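Local structure of periplasmic oligopeptide-binding protein (Burkholderia pseudomallei, 3ZS6) at residues 5-13 with 229-237; 205-213 with 498-506. The protein probably binds oligopeptides in the periplasm and delivers them to an ABC transporter for uptake. All coordinates share one frame; numbering follows the deposited sequence.

Interaction 1 of 2, residues 5-13 with 229-237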
# COMPACT_ATOMS: atom_id res chain seq x y z
N GLN A 5 -16.51 -24.65 1.22
CA GLN A 5 -16.25 -23.21 1.15
C GLN A 5 -14.90 -22.88 1.78
O GLN A 5 -14.82 -22.09 2.71
CB GLN A 5 -17.38 -22.44 1.85
CG GLN A 5 -18.76 -22.59 1.17
CD GLN A 5 -18.83 -21.86 -0.17
OE1 GLN A 5 -18.06 -20.94 -0.44
NE2 GLN A 5 -19.77 -22.29 -1.03
N ASP A 6 -13.85 -23.54 1.28
CA ASP A 6 -12.48 -23.25 1.71
C ASP A 6 -11.81 -22.44 0.62
O ASP A 6 -11.87 -22.79 -0.56
CB ASP A 6 -11.67 -24.53 1.91
CG ASP A 6 -12.19 -25.38 3.05
OD1 ASP A 6 -13.02 -24.90 3.84
OD2 ASP A 6 -11.76 -26.55 3.17
N LEU A 7 -11.14 -21.36 1.01
CA LEU A 7 -10.42 -20.54 0.05
C LEU A 7 -8.94 -20.47 0.42
O LEU A 7 -8.60 -20.22 1.57
CB LEU A 7 -11.01 -19.13 0.03
CG LEU A 7 -10.34 -18.16 -0.96
CD1 LEU A 7 -10.70 -18.55 -2.39
CD2 LEU A 7 -10.79 -16.74 -0.64
N THR A 8 -8.08 -20.68 -0.57
CA THR A 8 -6.64 -20.58 -0.38
C THR A 8 -6.08 -19.48 -1.28
O THR A 8 -6.21 -19.54 -2.51
CB THR A 8 -5.93 -21.91 -0.71
OG1 THR A 8 -6.42 -22.93 0.16
CG2 THR A 8 -4.42 -21.79 -0.53
N ARG A 9 -5.48 -18.46 -0.66
CA ARG A 9 -4.96 -17.29 -1.38
C ARG A 9 -3.45 -17.20 -1.23
O ARG A 9 -2.92 -17.41 -0.13
CB ARG A 9 -5.59 -16.00 -0.83
CG ARG A 9 -7.13 -16.01 -0.77
CD ARG A 9 -7.67 -14.80 0.02
NE ARG A 9 -7.32 -13.53 -0.61
CZ ARG A 9 -8.08 -12.43 -0.58
NH1 ARG A 9 -9.24 -12.45 0.06
NH2 ARG A 9 -7.67 -11.32 -1.20
N GLN A 10 -2.75 -16.88 -2.31
CA GLN A 10 -1.29 -16.74 -2.26
C GLN A 10 -0.91 -15.28 -2.05
O GLN A 10 -1.42 -14.38 -2.73
CB GLN A 10 -0.64 -17.27 -3.54
CG GLN A 10 0.90 -17.05 -3.62
CD GLN A 10 1.34 -16.10 -4.73
OE1 GLN A 10 0.70 -16.00 -5.78
NE2 GLN A 10 2.45 -15.41 -4.51
N VAL A 11 -0.02 -15.04 -1.08
CA VAL A 11 0.54 -13.69 -0.88
C VAL A 11 2.04 -13.67 -1.19
O VAL A 11 2.72 -14.70 -1.10
CB VAL A 11 0.23 -13.15 0.53
CG1 VAL A 11 -1.28 -12.84 0.67
CG2 VAL A 11 0.68 -14.14 1.60
N PRO A 12 2.57 -12.49 -1.57
CA PRO A 12 3.94 -12.41 -2.13
C PRO A 12 5.06 -12.56 -1.10
O PRO A 12 6.22 -12.71 -1.48
CB PRO A 12 3.98 -11.01 -2.75
CG PRO A 12 2.99 -10.21 -1.92
CD PRO A 12 1.87 -11.19 -1.61
N ALA A 13 4.73 -12.53 0.19
CA ALA A 13 5.75 -12.62 1.23
C ALA A 13 5.12 -12.86 2.60
O ALA A 13 3.90 -12.73 2.75
CB ALA A 13 6.59 -11.35 1.26
N GLY A 229 -4.22 -27.04 -8.37
CA GLY A 229 -5.39 -26.88 -7.52
C GLY A 229 -5.07 -26.71 -6.04
O GLY A 229 -5.94 -26.91 -5.20
N GLN A 230 -3.83 -26.36 -5.73
CA GLN A 230 -3.43 -26.09 -4.34
C GLN A 230 -3.79 -24.65 -3.92
O GLN A 230 -3.84 -24.34 -2.73
CB GLN A 230 -1.93 -26.29 -4.17
CG GLN A 230 -1.43 -27.71 -4.41
CD GLN A 230 0.09 -27.78 -4.38
OE1 GLN A 230 0.74 -27.76 -5.42
NE2 GLN A 230 0.66 -27.83 -3.18
N ILE A 231 -4.01 -23.78 -4.90
CA ILE A 231 -4.31 -22.38 -4.65
C ILE A 231 -5.51 -21.98 -5.50
O ILE A 231 -5.65 -22.44 -6.62
CB ILE A 231 -3.11 -21.49 -5.06
CG1 ILE A 231 -1.91 -21.79 -4.16
CG2 ILE A 231 -3.48 -20.02 -5.00
CD1 ILE A 231 -0.64 -21.09 -4.59
N ASP A 232 -6.39 -21.12 -4.98
CA ASP A 232 -7.56 -20.71 -5.75
C ASP A 232 -7.43 -19.30 -6.31
O ASP A 232 -8.24 -18.88 -7.15
CB ASP A 232 -8.83 -20.76 -4.89
CG ASP A 232 -9.02 -22.08 -4.19
OD1 ASP A 232 -9.25 -23.10 -4.87
OD2 ASP A 232 -8.96 -22.10 -2.94
N TYR A 233 -6.42 -18.58 -5.84
CA TYR A 233 -6.38 -17.12 -5.95
C TYR A 233 -4.92 -16.70 -5.81
O TYR A 233 -4.38 -16.73 -4.70
CB TYR A 233 -7.21 -16.56 -4.78
CG TYR A 233 -7.52 -15.08 -4.76
CD1 TYR A 233 -6.52 -14.13 -4.53
CD2 TYR A 233 -8.83 -14.62 -4.92
CE1 TYR A 233 -6.81 -12.77 -4.48
CE2 TYR A 233 -9.13 -13.26 -4.87
CZ TYR A 233 -8.11 -12.34 -4.65
OH TYR A 233 -8.40 -10.99 -4.61
N THR A 234 -4.27 -16.34 -6.91
CA THR A 234 -2.86 -15.96 -6.86
C THR A 234 -2.69 -14.48 -6.56
O THR A 234 -3.63 -13.70 -6.65
CB THR A 234 -2.11 -16.26 -8.19
OG1 THR A 234 -2.51 -15.31 -9.19
CG2 THR A 234 -2.37 -17.68 -8.67
N TYR A 235 -1.47 -14.10 -6.23
CA TYR A 235 -1.15 -12.69 -6.02
C TYR A 235 -1.10 -11.95 -7.36
O TYR A 235 -1.74 -10.90 -7.53
CB TYR A 235 0.18 -12.56 -5.29
CG TYR A 235 0.72 -11.15 -5.27
CD1 TYR A 235 0.05 -10.15 -4.58
CD2 TYR A 235 1.90 -10.83 -5.94
CE1 TYR A 235 0.54 -8.85 -4.56
CE2 TYR A 235 2.40 -9.54 -5.92
CZ TYR A 235 1.72 -8.55 -5.23
OH TYR A 235 2.21 -7.27 -5.22
N SER A 236 -0.37 -12.51 -8.31
CA SER A 236 -0.22 -11.91 -9.64
C SER A 236 -0.03 -13.01 -10.69
O SER A 236 -0.54 -14.12 -10.54
CB SER A 236 0.97 -10.96 -9.64
OG SER A 236 1.19 -10.39 -10.91
N ILE A 237 0.70 -12.70 -11.75
CA ILE A 237 1.15 -13.73 -12.69
C ILE A 237 2.64 -13.51 -12.98
O ILE A 237 3.14 -12.40 -12.81
CB ILE A 237 0.38 -13.67 -14.02
CG1 ILE A 237 0.31 -12.24 -14.54
CG2 ILE A 237 -1.04 -14.24 -13.84
CD1 ILE A 237 -0.10 -12.16 -16.00
O HOH W 1 -8.87 -24.03 -1.21
O HOH W 2 1.39 -14.85 -8.14
O HOH W 3 -3.47 -13.00 -3.76
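Arg9 and Tyr233 run side by side in the same direction, the guanidinium over one face of the phenol ring in a cation-pi contact, with CZ of Arg9 4.3 Å from the centroid of the Tyr233 ring. The two planes are turned 43° apart, so this is a tilted cover rather than a flat stack, and NE sits toward the rim. Water 3 lies at the edge of the ring, in its plane, and bridges the carbonyls of Gln10 and, weakly, Thr234. At the far end Pro12 lies over the Tyr235 ring, its CG 3.8 Å from the centroid and almost on the normal, a CH-pi contact; Tyr235 also meets Trp26 of helix 26-35 edge-to-face.

Two backbone bonds and two that use side chains tie the segments together. Asp232 N donates to Thr8 O (2.9 Å), while Asp232 OD2 takes Thr8 N on its anti lone pair (2.9 Å), so Thr8 is held at both its N-H and its carbonyl. Water 1 also donates to OD2 and meets Thr8 OG1; OD1 is hydrogen-bonded to the hydroxyl of Tyr484. Gln10 N reaches Tyr233 O at 2.9 Å. The Gln10 side chain leaves with CG anti to the backbone N (chi1 175°) and bends at chi2, which brings OE1 to Tyr235 N at 2.9 Å; this N-H approaches from above the amide plane. Water 2 accepts from Ser236 N and lies within hydrogen-bonding distance of the same oxygen.

The loop after helix 219-227 thus lies along strand 6-11, an outermost strand of the four-stranded sheet; along its other edge that strand pairs in parallel with strand 210-215. Arg9 also hydrogen-bonds Ser499 OG and the Arg497 carbonyl, Val11 and Pro12 touch helix 26-35, and Ile231 packs back on Met225 of helix 219-227.

Interaction 2 of 2, residues 205-213 with 498-506; sequences NVVIRKVTY and ASQDMYLIK
The Val206-Ile208 backbone approaches the C-terminal segment without a direct hydrogen bond: CA of Val206 lies 5.4 Å from CA of Gln500, and CA of Ile208 5.7 Å from CA of Tyr503. Residues 499-501 form a 3-10 turn, closed by Met502 N on Ser499 O (3.1 Å), before the chain extends into the short strand 503-504. Water 5 joins the two backbones, accepting from Ile208 N at 3.0 Å and lying within donating distance of Met502 O and, weakly, Gln500 O.

Ile208 carries much of the packing. CG1 is anti to the carbonyl carbon (chi1 -61°) and passes close to Met502 O, at 3.3 Å, while CD1 continues past the backbone of Tyr503 to Leu504 CG (3.8 Å), the two side chains crossing at about a right angle. Beside it, Val207 CG1 rests on Tyr503 CB at 3.7 Å, touching the root of that side chain and not its ring. Val206 presents both methyls to Gln500, whose amide nitrogen is held by water 4. Further along, both methyls of Val211 meet Ser499, CG2 against CB and CG1 against OG. Ser499 OG lies 3.5 Å from Tyr213 OH, and both hydroxyls are hydrogen-bonded to Asp34.

The contact joins residues 499-504 near the C-terminus to strand 210-215 and the loop before it. Strand 210-215 is flanked by strands 6-11 and 191-196, Tyr181 of strand 181-187 touches Val206, Val211, Ser499 and Gln500, and Gln5 OE1 accepts a hydrogen bond from Leu504 N. Strand 503-504 itself pairs antiparallel with strand 485-486.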
# COMPACT_ATOMS: atom_id res chain seq x y z
N ASN A 205 -24.26 -13.81 6.74
CA ASN A 205 -24.01 -13.48 5.34
C ASN A 205 -22.58 -13.76 4.87
O ASN A 205 -22.23 -13.50 3.72
CB ASN A 205 -24.40 -12.03 5.04
CG ASN A 205 -25.91 -11.83 5.02
OD1 ASN A 205 -26.64 -12.60 4.40
ND2 ASN A 205 -26.39 -10.80 5.73
N VAL A 206 -21.75 -14.31 5.75
CA VAL A 206 -20.39 -14.71 5.38
C VAL A 206 -20.41 -16.16 4.89
O VAL A 206 -20.73 -17.08 5.65
CB VAL A 206 -19.43 -14.58 6.58
CG1 VAL A 206 -18.02 -15.01 6.19
CG2 VAL A 206 -19.43 -13.16 7.13
N VAL A 207 -20.07 -16.37 3.62
CA VAL A 207 -20.17 -17.70 3.01
C VAL A 207 -18.89 -18.53 3.17
O VAL A 207 -18.94 -19.68 3.58
CB VAL A 207 -20.53 -17.59 1.52
CG1 VAL A 207 -20.48 -18.97 0.86
CG2 VAL A 207 -21.92 -16.96 1.36
N ILE A 208 -17.74 -17.94 2.84
CA ILE A 208 -16.47 -18.64 2.95
C ILE A 208 -16.18 -18.99 4.40
O ILE A 208 -16.20 -18.13 5.27
CB ILE A 208 -15.33 -17.78 2.38
CG1 ILE A 208 -15.59 -17.49 0.90
CG2 ILE A 208 -13.96 -18.45 2.60
CD1 ILE A 208 -15.47 -18.70 0.02
N ARG A 209 -15.92 -20.28 4.66
CA ARG A 209 -15.81 -20.77 6.04
C ARG A 209 -14.36 -20.92 6.52
O ARG A 209 -14.10 -20.99 7.72
CB ARG A 209 -16.54 -22.12 6.19
CG ARG A 209 -18.06 -22.00 6.07
CD ARG A 209 -18.76 -23.28 6.46
NE ARG A 209 -18.53 -24.39 5.53
CZ ARG A 209 -19.26 -24.63 4.45
NH1 ARG A 209 -20.28 -23.83 4.13
NH2 ARG A 209 -18.98 -25.68 3.67
N LYS A 210 -13.43 -20.96 5.59
CA LYS A 210 -12.03 -21.10 5.96
C LYS A 210 -11.16 -20.40 4.93
O LYS A 210 -11.35 -20.57 3.72
CB LYS A 210 -11.63 -22.58 6.07
CG LYS A 210 -10.14 -22.78 6.34
CD LYS A 210 -9.83 -24.15 6.92
CE LYS A 210 -9.44 -25.15 5.86
NZ LYS A 210 -8.77 -26.34 6.48
N VAL A 211 -10.19 -19.63 5.42
CA VAL A 211 -9.24 -18.97 4.53
C VAL A 211 -7.82 -19.34 4.92
O VAL A 211 -7.44 -19.29 6.09
CB VAL A 211 -9.38 -17.43 4.58
CG1 VAL A 211 -8.47 -16.77 3.55
CG2 VAL A 211 -10.81 -17.02 4.35
N THR A 212 -7.04 -19.74 3.92
CA THR A 212 -5.64 -20.08 4.11
C THR A 212 -4.79 -19.11 3.27
O THR A 212 -5.01 -18.97 2.07
CB THR A 212 -5.37 -21.52 3.65
OG1 THR A 212 -6.09 -22.43 4.50
CG2 THR A 212 -3.88 -21.85 3.71
N TYR A 213 -3.84 -18.45 3.92
CA TYR A 213 -2.88 -17.57 3.24
C TYR A 213 -1.49 -18.22 3.17
O TYR A 213 -0.89 -18.52 4.21
CB TYR A 213 -2.78 -16.21 3.94
CG TYR A 213 -3.94 -15.28 3.65
CD1 TYR A 213 -4.00 -14.57 2.46
CD2 TYR A 213 -4.97 -15.09 4.57
CE1 TYR A 213 -5.07 -13.72 2.18
CE2 TYR A 213 -6.04 -14.24 4.30
CZ TYR A 213 -6.08 -13.56 3.10
OH TYR A 213 -7.13 -12.71 2.81
N ALA A 498 -11.62 -8.42 0.27
CA ALA A 498 -11.77 -9.24 1.47
C ALA A 498 -12.38 -10.59 1.14
O ALA A 498 -13.21 -10.71 0.24
CB ALA A 498 -12.64 -8.51 2.50
N SER A 499 -11.99 -11.61 1.90
CA SER A 499 -12.53 -12.94 1.67
C SER A 499 -14.05 -13.03 1.89
O SER A 499 -14.74 -13.80 1.21
CB SER A 499 -11.80 -13.95 2.56
OG SER A 499 -10.41 -13.92 2.29
N GLN A 500 -14.59 -12.25 2.82
CA GLN A 500 -16.02 -12.37 3.16
C GLN A 500 -16.94 -11.92 2.02
O GLN A 500 -18.15 -12.19 2.05
CB GLN A 500 -16.36 -11.60 4.44
CG GLN A 500 -16.30 -10.07 4.30
CD GLN A 500 -17.08 -9.37 5.40
OE1 GLN A 500 -16.52 -8.63 6.22
NE2 GLN A 500 -18.39 -9.60 5.43
N ASP A 501 -16.39 -11.23 1.03
CA ASP A 501 -17.19 -10.75 -0.08
C ASP A 501 -17.23 -11.76 -1.24
O ASP A 501 -17.96 -11.56 -2.21
CB ASP A 501 -16.69 -9.37 -0.56
CG ASP A 501 -16.85 -8.29 0.51
OD1 ASP A 501 -17.92 -8.24 1.15
OD2 ASP A 501 -15.91 -7.50 0.74
N MET A 502 -16.46 -12.84 -1.12
CA MET A 502 -16.45 -13.88 -2.15
C MET A 502 -17.18 -15.15 -1.69
O MET A 502 -17.52 -15.28 -0.51
CB MET A 502 -15.01 -14.18 -2.61
CG MET A 502 -14.39 -13.05 -3.44
SD MET A 502 -12.65 -13.30 -3.87
CE MET A 502 -11.87 -12.87 -2.30
N TYR A 503 -17.42 -16.07 -2.61
CA TYR A 503 -18.14 -17.29 -2.30
C TYR A 503 -17.86 -18.32 -3.38
O TYR A 503 -17.67 -17.96 -4.54
CB TYR A 503 -19.66 -17.02 -2.21
CG TYR A 503 -20.18 -16.22 -3.38
CD1 TYR A 503 -20.59 -16.85 -4.55
CD2 TYR A 503 -20.23 -14.83 -3.33
CE1 TYR A 503 -21.06 -16.11 -5.63
CE2 TYR A 503 -20.68 -14.09 -4.40
CZ TYR A 503 -21.10 -14.73 -5.54
OH TYR A 503 -21.55 -13.99 -6.61
N LEU A 504 -17.86 -19.59 -3.01
CA LEU A 504 -17.58 -20.66 -3.96
C LEU A 504 -18.86 -21.18 -4.59
O LEU A 504 -19.85 -21.42 -3.89
CB LEU A 504 -16.81 -21.80 -3.30
CG LEU A 504 -15.46 -21.42 -2.69
CD1 LEU A 504 -14.63 -22.67 -2.46
CD2 LEU A 504 -14.71 -20.45 -3.59
N ILE A 505 -18.84 -21.36 -5.90
CA ILE A 505 -20.00 -21.90 -6.61
C ILE A 505 -19.68 -23.24 -7.24
O ILE A 505 -18.53 -23.66 -7.28
CB ILE A 505 -20.47 -20.95 -7.72
CG1 ILE A 505 -19.31 -20.63 -8.67
CG2 ILE A 505 -21.03 -19.67 -7.12
CD1 ILE A 505 -19.67 -19.68 -9.79
N LYS A 506 -20.73 -23.91 -7.73
CA LYS A 506 -20.56 -25.15 -8.48
C LYS A 506 -20.22 -26.32 -7.56
O LYS A 506 -19.16 -26.93 -7.69
CB LYS A 506 -19.48 -24.98 -9.55
CG LYS A 506 -19.16 -26.25 -10.31
CD LYS A 506 -18.26 -25.98 -11.52
CE LYS A 506 -18.19 -27.22 -12.41
NZ LYS A 506 -17.36 -27.03 -13.63
O HOH W 4 -20.39 -10.64 4.00
O HOH W 5 -17.79 -15.09 2.04

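How the interactions relate
Both interactions use the four-stranded sheet, whose neighbouring strands 6-11 and 210-215 join them: Leu7 N to Lys210 O and Arg9 N to Thr212 O are both probable hydrogen bonds, 2.8 Å long. Interaction 1 is partly buried and polar, a loop held along an outermost strand by backbone, carboxylate and amide bonds with aromatic contacts at intervals. Interaction 2 is buried and mainly apolar, branched side chains meeting the C-terminal segment with water as the backbone link. Ser499 of interaction 2 receives Arg9 of interaction 1, and Gln5 packs on Val207, so the N-terminal segment touches both the loop and the tail.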